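Local coordinates for protein acyltransferase (Actinoplanes teichomyceticus, PDB 4Q38) that transfers long aliphatic acyl groups from acyl-CoA to the amino sugar of glycopeptide antibiotics of the teicoplanin type, at residues P108-P113 and Q177-Y182. Sequence-based numbering, arbitrary orientation.
Sequences PRGGPP and QWWTTY. With TEC (2-amino-6-O-decanoyl-2-deoxy-beta-D-glucopyranose), chain E.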
loop_
_atom_site.group_PDB
_atom_site.type_symbol
_atom_site.label_atom_id
_atom_site.label_comp_id
_atom_site.label_asym_id
_atom_site.label_seq_id
_atom_site.Cartn_x
_atom_site.Cartn_y
_atom_site.Cartn_z
ATOM N N PRO A 108 -0.142 -7.379 8.283
ATOM C CA PRO A 108 0.416 -7.162 6.936
ATOM C C PRO A 108 1.951 -7.279 6.868
ATOM O O PRO A 108 2.644 -6.277 6.678
ATOM C CB PRO A 108 -0.017 -5.728 6.616
ATOM C CG PRO A 108 -0.134 -5.053 7.949
ATOM C CD PRO A 108 -0.613 -6.118 8.900
ATOM N N ARG A 109 2.478 -8.490 6.980
ATOM C CA ARG A 109 3.935 -8.656 7.027
ATOM C C ARG A 109 4.504 -8.997 5.645
ATOM O O ARG A 109 4.390 -10.123 5.174
ATOM C CB ARG A 109 4.322 -9.676 8.107
ATOM C CG ARG A 109 3.908 -9.233 9.512
ATOM C CD ARG A 109 4.526 -10.102 10.600
ATOM N NE ARG A 109 3.974 -11.454 10.588
ATOM C CZ ARG A 109 4.626 -12.545 10.992
ATOM N NH1 ARG A 109 5.872 -12.461 11.457
ATOM N NH2 ARG A 109 4.025 -13.725 10.933
ATOM N N GLY A 110 5.085 -8.001 4.984
ATOM C CA GLY A 110 5.645 -8.201 3.639
ATOM C C GLY A 110 7.121 -8.558 3.656
ATOM O O GLY A 110 7.701 -8.898 2.618
ATOM N N GLY A 111 7.731 -8.478 4.837
ATOM C CA GLY A 111 9.169 -8.701 4.976
ATOM C C GLY A 111 9.940 -7.396 4.898
ATOM O O GLY A 111 9.390 -6.372 4.488
ATOM N N PRO A 112 11.228 -7.418 5.291
ATOM C CA PRO A 112 12.034 -6.200 5.299
ATOM C C PRO A 112 12.449 -5.757 3.892
ATOM O O PRO A 112 12.461 -6.573 2.966
ATOM C CB PRO A 112 13.277 -6.616 6.091
ATOM C CG PRO A 112 13.407 -8.074 5.801
ATOM C CD PRO A 112 11.988 -8.581 5.777
ATOM N N PRO A 113 12.790 -4.470 3.734
ATOM C CA PRO A 113 13.430 -4.030 2.492
ATOM C C PRO A 113 14.862 -4.609 2.422
ATOM O O PRO A 113 15.474 -4.854 3.463
ATOM C CB PRO A 113 13.472 -2.510 2.653
ATOM C CG PRO A 113 13.506 -2.286 4.126
ATOM C CD PRO A 113 12.656 -3.370 4.714
ATOM N N GLN A 177 5.983 -2.679 0.608
ATOM C CA GLN A 177 5.567 -4.083 0.596
ATOM C C GLN A 177 4.565 -4.475 1.691
ATOM O O GLN A 177 3.816 -5.424 1.504
ATOM C CB GLN A 177 6.769 -5.044 0.618
ATOM C CG GLN A 177 7.638 -4.992 1.872
ATOM C CD GLN A 177 8.672 -3.883 1.841
ATOM O OE1 GLN A 177 8.662 -3.028 0.956
ATOM N NE2 GLN A 177 9.576 -3.897 2.804
ATOM N N TRP A 178 4.568 -3.768 2.824
ATOM C CA TRP A 178 3.573 -4.048 3.866
ATOM C C TRP A 178 2.190 -3.784 3.330
ATOM O O TRP A 178 1.262 -4.546 3.589
ATOM C CB TRP A 178 3.839 -3.252 5.150
ATOM C CG TRP A 178 3.480 -1.791 5.074
ATOM C CD1 TRP A 178 4.312 -0.718 4.745
ATOM C CD2 TRP A 178 2.159 -1.187 5.325
ATOM N NE1 TRP A 178 3.615 0.471 4.784
ATOM C CE2 TRP A 178 2.322 0.258 5.129
ATOM C CE3 TRP A 178 0.905 -1.685 5.692
ATOM C CZ2 TRP A 178 1.264 1.146 5.287
ATOM C CZ3 TRP A 178 -0.155 -0.781 5.856
ATOM C CH2 TRP A 178 0.022 0.601 5.653
ATOM N N TRP A 179 2.061 -2.715 2.547
ATOM C CA TRP A 179 0.773 -2.301 1.987
ATOM C C TRP A 179 0.315 -3.195 0.865
ATOM O O TRP A 179 -0.869 -3.540 0.795
ATOM C CB TRP A 179 0.816 -0.834 1.566
ATOM C CG TRP A 179 -0.472 -0.307 0.994
ATOM C CD1 TRP A 179 -0.667 0.285 -0.252
ATOM C CD2 TRP A 179 -1.793 -0.301 1.630
ATOM N NE1 TRP A 179 -1.978 0.637 -0.427
ATOM C CE2 TRP A 179 -2.709 0.318 0.664
ATOM C CE3 TRP A 179 -2.294 -0.737 2.859
ATOM C CZ2 TRP A 179 -4.064 0.491 0.934
ATOM C CZ3 TRP A 179 -3.666 -0.561 3.119
ATOM C CH2 TRP A 179 -4.525 0.040 2.176
ATOM N N THR A 180 1.233 -3.602 -0.013
ATOM C CA THR A 180 0.845 -4.520 -1.101
ATOM C C THR A 180 0.422 -5.915 -0.616
ATOM O O THR A 180 -0.175 -6.651 -1.390
ATOM C CB THR A 180 1.907 -4.645 -2.223
ATOM O OG1 THR A 180 3.168 -4.936 -1.639
ATOM C CG2 THR A 180 2.017 -3.333 -3.035
ATOM N N THR A 181 0.681 -6.269 0.651
ATOM C CA THR A 181 0.144 -7.537 1.179
ATOM C C THR A 181 -1.379 -7.520 1.189
ATOM O O THR A 181 -2.001 -8.574 1.153
ATOM C CB THR A 181 0.617 -7.911 2.623
ATOM O OG1 THR A 181 0.110 -6.973 3.583
ATOM C CG2 THR A 181 2.137 -8.006 2.732
ATOM N N TYR A 182 -1.973 -6.325 1.265
ATOM C CA TYR A 182 -3.433 -6.201 1.210
ATOM C C TYR A 182 -3.944 -6.579 -0.177
ATOM O O TYR A 182 -4.862 -7.397 -0.307
ATOM C CB TYR A 182 -3.891 -4.784 1.562
ATOM C CG TYR A 182 -3.881 -4.450 3.041
ATOM C CD1 TYR A 182 -2.680 -4.226 3.724
ATOM C CD2 TYR A 182 -5.081 -4.313 3.757
ATOM C CE1 TYR A 182 -2.671 -3.903 5.079
ATOM C CE2 TYR A 182 -5.079 -3.986 5.111
ATOM C CZ TYR A 182 -3.872 -3.787 5.764
ATOM O OH TYR A 182 -3.860 -3.461 7.100
HETATM C CAV TEC E . -12.158 13.514 3.289
HETATM C CAU TEC E . -12.188 12.307 2.379
HETATM C CAT TEC E . -12.325 11.010 3.133
HETATM C CAS TEC E . -11.427 10.963 4.338
HETATM C CAR TEC E . -11.143 9.534 4.693
HETATM C CAQ TEC E . -9.729 9.259 4.333
HETATM C CAP TEC E . -9.296 7.871 4.652
HETATM C CAO TEC E . -8.053 7.637 3.863
HETATM C CAN TEC E . -7.174 6.646 4.517
HETATM C CAM TEC E . -6.059 6.206 3.604
HETATM O OAW TEC E . -6.013 6.562 2.452
HETATM O O6 TEC E . -5.095 5.513 4.234
HETATM C C6 TEC E . -4.643 4.274 3.724
HETATM C C5 TEC E . -3.160 4.331 3.282
HETATM O O5 TEC E . -2.409 3.271 3.795
HETATM C C1 TEC E . -1.074 3.818 3.611
HETATM O O1 TEC E . -0.138 3.496 4.457
HETATM C C2 TEC E . -0.653 3.497 2.205
HETATM N N2 TEC E . 0.686 4.028 2.006
HETATM C C3 TEC E . -1.584 4.313 1.439
HETATM O O3 TEC E . -1.405 3.754 0.254
HETATM C C4 TEC E . -3.036 4.183 1.817
HETATM O O4 TEC E . -3.679 5.190 1.306
#
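Of the 334 Å² buried here, the largest shares fall to Pro108 and Gln177, with Thr181 next. Pro108 points its CA-to-CB bond at helix 177-184 and packs on three residues: its CB lies 3.6 Å from Tyr182 CE1 and 3.3 Å from Thr181 OG1, while its CG reaches Trp178 CE3 at 4.2 Å. Thr181 OG1 donates to Trp178 O at 2.7 Å, one turn back, so the hydroxyl is satisfied within the helix and meets the proline by van der Waals contact. Both segments belong to the N-acyltransferase N-terminal domain: an irregular proline- and glycine-rich loop, linking helices 84-98 and 119-123, lies against a helix whose Trp178 and Trp179 line the amino-sugar pocket. TEC O1 sits at the edge of the Trp178 ring, 2.9 Å from CZ2, and TEC O3 lies over a face of the Trp179 indole. Further along the loop, Gly111 O accepts a hydrogen bond from Gln177 NE2 (3.0 Å, 164° at the hydrogen), a nearly straight bond. Gly110 allows the close approach, its CA 4.6 Å from Trp178 CA; a CB there would fall 2.6 Å from Gln177 O. The CA-to-CB bond of Arg109 points away from the helix, and its guanidinium forms a salt bridge with Glu37.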